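Local coordinates for hydroxyethylphosphonate dioxygenase (Streptomyces albus, PDB 6B9R), which probably uses iron and dioxygen to cleave the carbon-carbon bond of 2-hydroxyethylphosphonate, giving hydroxymethylphosphonate, at residues R99-D113 with Y122-E134. Residues are numbered along the deposited sequence; the frame is centred on the assembly and turned at random.
Sequences RIIERGGGPYYEYRD and YRPEWISMLRVVE. With 2HE ((2-hydroxyethyl)phosphonic acid), chain F.
R112 and W126 form a hydrogen-bonded antiparallel pair, with side chains alongside. The R112 guanidinium stacks flat on the six-membered ring of W126 as a cation-pi pair: the planes are 10° apart, and CZ stands 4.0 Å from the centroid of that ring. E110, on the same face of the sheet, fixes the rotation of the guanidinium, because NE and NH2 of R112 both reach E110 OE2, NE at 3.1 Å. With an alanine here the E110 carboxylate is likely to lose its salt-bridge mate, although S98 OG still bonds OE2, and the indole its stacked cation.

On the other face, Y111 lies beside I127, with Y111 CD2 3.6 Å from I127 CD1. Y111 OH gives a very short hydrogen bond (2.5 Å) to 2HE O2, and I127 CD1 touches 2HE CB at 3.5 Å. At the D113 end, R99 NH1 and NH2 converge end-on on E125 OE1; NH2 also bridges to D113 OD1, and D113 OD2 pairs with R30 of the second subunit. At the turn, R131 NH2 holds R103 O (2.7 Å) with a C=O...N angle of 174°. Bends at chi2 and chi3 fold the R131 chain back, laying one guanidinium face over Y108 CD1 (3.6 Å from CZ), the planes 83° apart.

A classic bulge pairs Y108 and Y109 with I101, and the antiparallel hairpin 106-113/123-129 forms one wall of the phosphonate pocket beside the iron site.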
loop_
_atom_site.group_PDB
_atom_site.type_symbol
_atom_site.label_atom_id
_atom_site.label_comp_id
_atom_site.label_asym_id
_atom_site.label_seq_id
_atom_site.Cartn_x
_atom_site.Cartn_y
_atom_site.Cartn_z
ATOM N N ARG A 99 -29.452 -10.583 -9.832
ATOM C CA ARG A 99 -29.001 -11.239 -11.052
ATOM C C ARG A 99 -29.092 -12.742 -10.847
ATOM O O ARG A 99 -28.584 -13.268 -9.851
ATOM C CB ARG A 99 -27.556 -10.873 -11.404
ATOM C CG ARG A 99 -27.376 -9.540 -12.073
ATOM C CD ARG A 99 -26.153 -8.831 -11.525
ATOM N NE ARG A 99 -26.390 -8.416 -10.150
ATOM C CZ ARG A 99 -25.587 -8.668 -9.123
ATOM N NH1 ARG A 99 -24.450 -9.334 -9.301
ATOM N NH2 ARG A 99 -25.928 -8.235 -7.916
ATOM N N ILE A 100 -29.731 -13.432 -11.781
ATOM C CA ILE A 100 -29.759 -14.890 -11.799
ATOM C C ILE A 100 -28.851 -15.340 -12.927
ATOM O O ILE A 100 -28.977 -14.859 -14.058
ATOM C CB ILE A 100 -31.183 -15.435 -11.986
ATOM C CG1 ILE A 100 -32.041 -15.097 -10.767
ATOM C CG2 ILE A 100 -31.142 -16.941 -12.227
ATOM C CD1 ILE A 100 -33.514 -15.245 -10.999
ATOM N N ILE A 101 -27.923 -16.239 -12.620
ATOM C CA ILE A 101 -26.985 -16.757 -13.604
ATOM C C ILE A 101 -27.166 -18.263 -13.694
ATOM O O ILE A 101 -27.220 -18.954 -12.669
ATOM C CB ILE A 101 -25.530 -16.387 -13.262
ATOM C CG1 ILE A 101 -25.362 -14.866 -13.319
ATOM C CG2 ILE A 101 -24.565 -17.074 -14.223
ATOM C CD1 ILE A 101 -23.924 -14.395 -13.274
ATOM N N GLU A 102 -27.286 -18.758 -14.922
ATOM C CA GLU A 102 -27.449 -20.174 -15.181
ATOM C C GLU A 102 -26.091 -20.803 -15.440
ATOM O O GLU A 102 -25.200 -20.176 -16.022
ATOM C CB GLU A 102 -28.365 -20.403 -16.384
ATOM C CG GLU A 102 -29.676 -19.647 -16.313
ATOM C CD GLU A 102 -30.752 -20.283 -17.175
ATOM O OE1 GLU A 102 -31.949 -20.044 -16.906
ATOM O OE2 GLU A 102 -30.399 -21.028 -18.114
ATOM N N ARG A 103 -25.933 -22.038 -14.987
ATOM C CA ARG A 103 -24.744 -22.830 -15.251
ATOM C C ARG A 103 -25.175 -24.267 -15.460
ATOM O O ARG A 103 -26.014 -24.785 -14.715
ATOM C CB ARG A 103 -23.734 -22.769 -14.099
ATOM C CG ARG A 103 -23.123 -21.406 -13.824
ATOM C CD ARG A 103 -22.105 -21.535 -12.707
ATOM N NE ARG A 103 -21.557 -20.253 -12.268
ATOM C CZ ARG A 103 -20.642 -20.137 -11.313
ATOM N NH1 ARG A 103 -20.189 -21.231 -10.705
ATOM N NH2 ARG A 103 -20.182 -18.937 -10.964
ATOM N N GLY A 104 -24.587 -24.916 -16.458
ATOM C CA GLY A 104 -24.958 -26.293 -16.725
ATOM C C GLY A 104 -26.409 -26.474 -17.109
ATOM O O GLY A 104 -27.004 -27.501 -16.775
ATOM N N GLY A 105 -27.006 -25.489 -17.782
ATOM C CA GLY A 105 -28.334 -25.634 -18.342
ATOM C C GLY A 105 -29.486 -25.125 -17.499
ATOM O O GLY A 105 -30.634 -25.167 -17.965
ATOM N N GLY A 106 -29.229 -24.641 -16.287
ATOM C CA GLY A 106 -30.284 -24.150 -15.434
ATOM C C GLY A 106 -29.787 -23.076 -14.489
ATOM O O GLY A 106 -28.578 -22.909 -14.297
ATOM N N PRO A 107 -30.709 -22.315 -13.898
ATOM C CA PRO A 107 -30.316 -21.318 -12.890
ATOM C C PRO A 107 -29.456 -21.952 -11.808
ATOM O O PRO A 107 -29.744 -23.048 -11.324
ATOM C CB PRO A 107 -31.657 -20.827 -12.334
ATOM C CG PRO A 107 -32.646 -21.099 -13.433
ATOM C CD PRO A 107 -32.170 -22.364 -14.096
ATOM N N TYR A 108 -28.381 -21.268 -11.446
ATOM C CA TYR A 108 -27.414 -21.808 -10.500
ATOM C C TYR A 108 -27.232 -20.931 -9.272
ATOM O O TYR A 108 -27.191 -21.449 -8.153
ATOM C CB TYR A 108 -26.059 -22.027 -11.208
ATOM C CG TYR A 108 -25.145 -22.994 -10.486
ATOM C CD1 TYR A 108 -25.195 -24.361 -10.753
ATOM C CD2 TYR A 108 -24.253 -22.545 -9.516
ATOM C CE1 TYR A 108 -24.369 -25.253 -10.086
ATOM C CE2 TYR A 108 -23.425 -23.426 -8.842
ATOM C CZ TYR A 108 -23.490 -24.781 -9.126
ATOM O OH TYR A 108 -22.661 -25.659 -8.454
ATOM N N TYR A 109 -27.149 -19.612 -9.452
ATOM C CA TYR A 109 -27.060 -18.657 -8.354
ATOM C C TYR A 109 -28.007 -17.495 -8.623
ATOM O O TYR A 109 -28.239 -17.127 -9.776
ATOM C CB TYR A 109 -25.655 -18.057 -8.204
ATOM C CG TYR A 109 -24.520 -18.988 -7.838
ATOM C CD1 TYR A 109 -24.651 -19.939 -6.832
ATOM C CD2 TYR A 109 -23.291 -18.876 -8.477
ATOM C CE1 TYR A 109 -23.594 -20.766 -6.495
ATOM C CE2 TYR A 109 -22.231 -19.694 -8.148
ATOM C CZ TYR A 109 -22.385 -20.637 -7.155
ATOM O OH TYR A 109 -21.321 -21.448 -6.832
ATOM N N GLU A 110 -28.550 -16.918 -7.556
ATOM C CA GLU A 110 -29.079 -15.558 -7.602
ATOM C C GLU A 110 -28.183 -14.668 -6.761
ATOM O O GLU A 110 -27.963 -14.955 -5.576
ATOM C CB GLU A 110 -30.517 -15.455 -7.078
ATOM C CG GLU A 110 -31.030 -14.001 -7.152
ATOM C CD GLU A 110 -32.382 -13.767 -6.486
ATOM O OE1 GLU A 110 -32.918 -14.700 -5.864
ATOM O OE2 GLU A 110 -32.898 -12.630 -6.589
ATOM N N TYR A 111 -27.674 -13.597 -7.376
ATOM C CA TYR A 111 -26.807 -12.622 -6.727
ATOM C C TYR A 111 -27.587 -11.366 -6.361
ATOM O O TYR A 111 -28.442 -10.910 -7.127
ATOM C CB TYR A 111 -25.653 -12.191 -7.635
ATOM C CG TYR A 111 -24.703 -13.251 -8.126
ATOM C CD1 TYR A 111 -24.982 -13.979 -9.276
ATOM C CD2 TYR A 111 -23.494 -13.483 -7.478
ATOM C CE1 TYR A 111 -24.099 -14.927 -9.754
ATOM C CE2 TYR A 111 -22.601 -14.436 -7.947
ATOM C CZ TYR A 111 -22.913 -15.153 -9.087
ATOM O OH TYR A 111 -22.031 -16.091 -9.568
ATOM N N ARG A 112 -27.257 -10.787 -5.208
ATOM C CA ARG A 112 -27.791 -9.490 -4.799
ATOM C C ARG A 112 -26.665 -8.675 -4.179
ATOM O O ARG A 112 -25.943 -9.181 -3.313
ATOM C CB ARG A 112 -28.949 -9.654 -3.793
ATOM C CG ARG A 112 -30.194 -10.293 -4.390
ATOM C CD ARG A 112 -31.330 -10.379 -3.383
ATOM N NE ARG A 112 -32.399 -11.245 -3.863
ATOM C CZ ARG A 112 -33.340 -11.768 -3.080
ATOM N NH1 ARG A 112 -33.346 -11.512 -1.777
ATOM N NH2 ARG A 112 -34.272 -12.553 -3.605
ATOM N N ASP A 113 -26.508 -7.423 -4.617
ATOM C CA ASP A 113 -25.560 -6.538 -3.956
ATOM C C ASP A 113 -25.999 -6.242 -2.535
ATOM O O ASP A 113 -27.195 -6.128 -2.242
ATOM C CB ASP A 113 -25.439 -5.194 -4.675
ATOM C CG ASP A 113 -24.932 -5.318 -6.087
ATOM O OD1 ASP A 113 -24.291 -6.329 -6.420
ATOM O OD2 ASP A 113 -25.193 -4.388 -6.862
ATOM N N TYR A 122 -14.600 -3.721 -0.554
ATOM C CA TYR A 122 -15.602 -4.775 -0.418
ATOM C C TYR A 122 -16.328 -4.982 -1.733
ATOM O O TYR A 122 -16.690 -4.015 -2.415
ATOM C CB TYR A 122 -16.663 -4.433 0.619
ATOM C CG TYR A 122 -16.224 -4.326 2.042
ATOM C CD1 TYR A 122 -15.940 -5.464 2.796
ATOM C CD2 TYR A 122 -16.167 -3.086 2.664
ATOM C CE1 TYR A 122 -15.555 -5.353 4.121
ATOM C CE2 TYR A 122 -15.802 -2.970 3.981
ATOM C CZ TYR A 122 -15.496 -4.101 4.708
ATOM O OH TYR A 122 -15.131 -3.963 6.029
ATOM N N ARG A 123 -16.564 -6.248 -2.071
ATOM C CA ARG A 123 -17.544 -6.641 -3.087
ATOM C C ARG A 123 -18.429 -7.709 -2.456
ATOM O O ARG A 123 -18.255 -8.912 -2.708
ATOM C CB ARG A 123 -16.867 -7.136 -4.364
ATOM C CG ARG A 123 -16.111 -6.020 -5.123
ATOM C CD ARG A 123 -17.076 -5.049 -5.777
ATOM N NE ARG A 123 -16.380 -4.011 -6.559
ATOM C CZ ARG A 123 -15.914 -2.880 -6.039
ATOM N NH1 ARG A 123 -16.062 -2.635 -4.752
ATOM N NH2 ARG A 123 -15.309 -1.988 -6.814
ATOM N N PRO A 124 -19.386 -7.303 -1.612
ATOM C CA PRO A 124 -20.131 -8.279 -0.807
ATOM C C PRO A 124 -21.465 -8.643 -1.424
ATOM O O PRO A 124 -22.344 -7.787 -1.576
ATOM C CB PRO A 124 -20.318 -7.543 0.520
ATOM C CG PRO A 124 -20.476 -6.087 0.090
ATOM C CD PRO A 124 -19.677 -5.926 -1.188
ATOM N N GLU A 125 -21.644 -9.914 -1.768
ATOM C CA GLU A 125 -22.851 -10.360 -2.442
ATOM C C GLU A 125 -23.578 -11.362 -1.559
ATOM O O GLU A 125 -22.954 -12.255 -0.977
ATOM C CB GLU A 125 -22.533 -10.986 -3.813
ATOM C CG GLU A 125 -21.800 -10.051 -4.775
ATOM C CD GLU A 125 -22.728 -9.076 -5.478
ATOM O OE1 GLU A 125 -23.583 -9.531 -6.262
ATOM O OE2 GLU A 125 -22.599 -7.853 -5.242
ATOM N N TRP A 126 -24.884 -11.159 -1.418
ATOM C CA TRP A 126 -25.804 -12.203 -1.003
ATOM C C TRP A 126 -26.009 -13.128 -2.193
ATOM O O TRP A 126 -26.247 -12.652 -3.307
ATOM C CB TRP A 126 -27.118 -11.552 -0.566
ATOM C CG TRP A 126 -28.263 -12.456 -0.195
ATOM C CD1 TRP A 126 -28.672 -12.781 1.069
ATOM C CD2 TRP A 126 -29.179 -13.108 -1.094
ATOM N NE1 TRP A 126 -29.773 -13.608 1.010
ATOM C CE2 TRP A 126 -30.102 -13.824 -0.303
ATOM C CE3 TRP A 126 -29.295 -13.170 -2.489
ATOM C CZ2 TRP A 126 -31.131 -14.589 -0.859
ATOM C CZ3 TRP A 126 -30.324 -13.927 -3.045
ATOM C CH2 TRP A 126 -31.227 -14.623 -2.228
ATOM N N ILE A 127 -25.883 -14.442 -1.988
ATOM C CA ILE A 127 -25.988 -15.377 -3.106
ATOM C C ILE A 127 -26.752 -16.613 -2.649
ATOM O O ILE A 127 -26.313 -17.315 -1.734
ATOM C CB ILE A 127 -24.618 -15.788 -3.677
ATOM C CG1 ILE A 127 -23.755 -14.552 -3.989
ATOM C CG2 ILE A 127 -24.827 -16.642 -4.928
ATOM C CD1 ILE A 127 -22.345 -14.874 -4.417
ATOM N N SER A 128 -27.889 -16.886 -3.285
ATOM C CA SER A 128 -28.650 -18.083 -2.957
ATOM C C SER A 128 -28.211 -19.232 -3.850
ATOM O O SER A 128 -28.004 -19.061 -5.052
ATOM C CB SER A 128 -30.152 -17.852 -3.109
ATOM O OG SER A 128 -30.495 -17.690 -4.465
ATOM N N MET A 129 -28.075 -20.412 -3.252
ATOM C CA MET A 129 -27.756 -21.608 -4.015
ATOM C C MET A 129 -29.024 -22.120 -4.683
ATOM O O MET A 129 -29.984 -22.489 -3.998
ATOM C CB MET A 129 -27.152 -22.671 -3.103
ATOM C CG MET A 129 -25.677 -22.465 -2.789
ATOM S SD MET A 129 -25.354 -21.038 -1.726
ATOM C CE MET A 129 -24.716 -19.848 -2.913
ATOM N N LEU A 130 -29.038 -22.135 -6.015
ATOM C CA LEU A 130 -30.199 -22.615 -6.752
ATOM C C LEU A 130 -30.036 -24.040 -7.264
ATOM O O LEU A 130 -31.000 -24.599 -7.796
ATOM C CB LEU A 130 -30.503 -21.688 -7.936
ATOM C CG LEU A 130 -30.614 -20.196 -7.634
ATOM C CD1 LEU A 130 -30.841 -19.396 -8.928
ATOM C CD2 LEU A 130 -31.711 -19.938 -6.609
ATOM N N ARG A 131 -28.848 -24.626 -7.139
ATOM C CA ARG A 131 -28.594 -25.990 -7.586
ATOM C C ARG A 131 -28.628 -26.903 -6.366
ATOM O O ARG A 131 -27.892 -26.680 -5.397
ATOM C CB ARG A 131 -27.252 -26.095 -8.314
ATOM C CG ARG A 131 -26.901 -27.492 -8.819
ATOM C CD ARG A 131 -27.916 -28.016 -9.839
ATOM N NE ARG A 131 -28.150 -27.090 -10.952
ATOM C CZ ARG A 131 -27.356 -26.972 -12.015
ATOM N NH1 ARG A 131 -26.256 -27.711 -12.115
ATOM N NH2 ARG A 131 -27.655 -26.105 -12.978
ATOM N N VAL A 132 -29.465 -27.935 -6.425
ATOM C CA VAL A 132 -29.678 -28.862 -5.317
ATOM C C VAL A 132 -28.994 -30.182 -5.642
ATOM O O VAL A 132 -29.205 -30.745 -6.723
ATOM C CB VAL A 132 -31.178 -29.080 -5.058
ATOM C CG1 VAL A 132 -31.389 -30.237 -4.093
ATOM C CG2 VAL A 132 -31.812 -27.807 -4.519
ATOM N N VAL A 133 -28.178 -30.678 -4.712
ATOM C CA VAL A 133 -27.482 -31.941 -4.895
ATOM C C VAL A 133 -28.013 -32.954 -3.884
ATOM O O VAL A 133 -28.607 -32.607 -2.857
ATOM C CB VAL A 133 -25.956 -31.803 -4.757
ATOM C CG1 VAL A 133 -25.385 -30.909 -5.868
ATOM C CG2 VAL A 133 -25.601 -31.296 -3.358
ATOM N N GLU A 134 -27.766 -34.226 -4.177
ATOM C CA GLU A 134 -28.198 -35.321 -3.322
ATOM C C GLU A 134 -27.042 -36.060 -2.664
ATOM O O GLU A 134 -27.278 -37.050 -1.957
ATOM C CB GLU A 134 -29.062 -36.304 -4.123
ATOM C CG GLU A 134 -30.377 -35.706 -4.588
ATOM C CD GLU A 134 -31.293 -36.723 -5.231
ATOM O OE1 GLU A 134 -30.798 -37.591 -5.985
ATOM O OE2 GLU A 134 -32.513 -36.656 -4.976
HETATM O O3 2HE F . -17.683 -16.633 -7.104
HETATM P P 2HE F . -18.930 -17.225 -7.657
HETATM O O1 2HE F . -18.577 -18.399 -8.699
HETATM O O2 2HE F . -19.840 -16.107 -8.388
HETATM C CA 2HE F . -19.811 -17.907 -6.234
HETATM C CB 2HE F . -19.627 -16.928 -5.078
HETATM O O4 2HE F . -18.325 -17.051 -4.483
HETATM O O HOH W 1 -30.511 -25.795 -11.146
HETATM O O HOH W 2 -26.043 -23.396 -6.378
HETATM O O HOH W 3 -33.330 -16.875 -4.695
#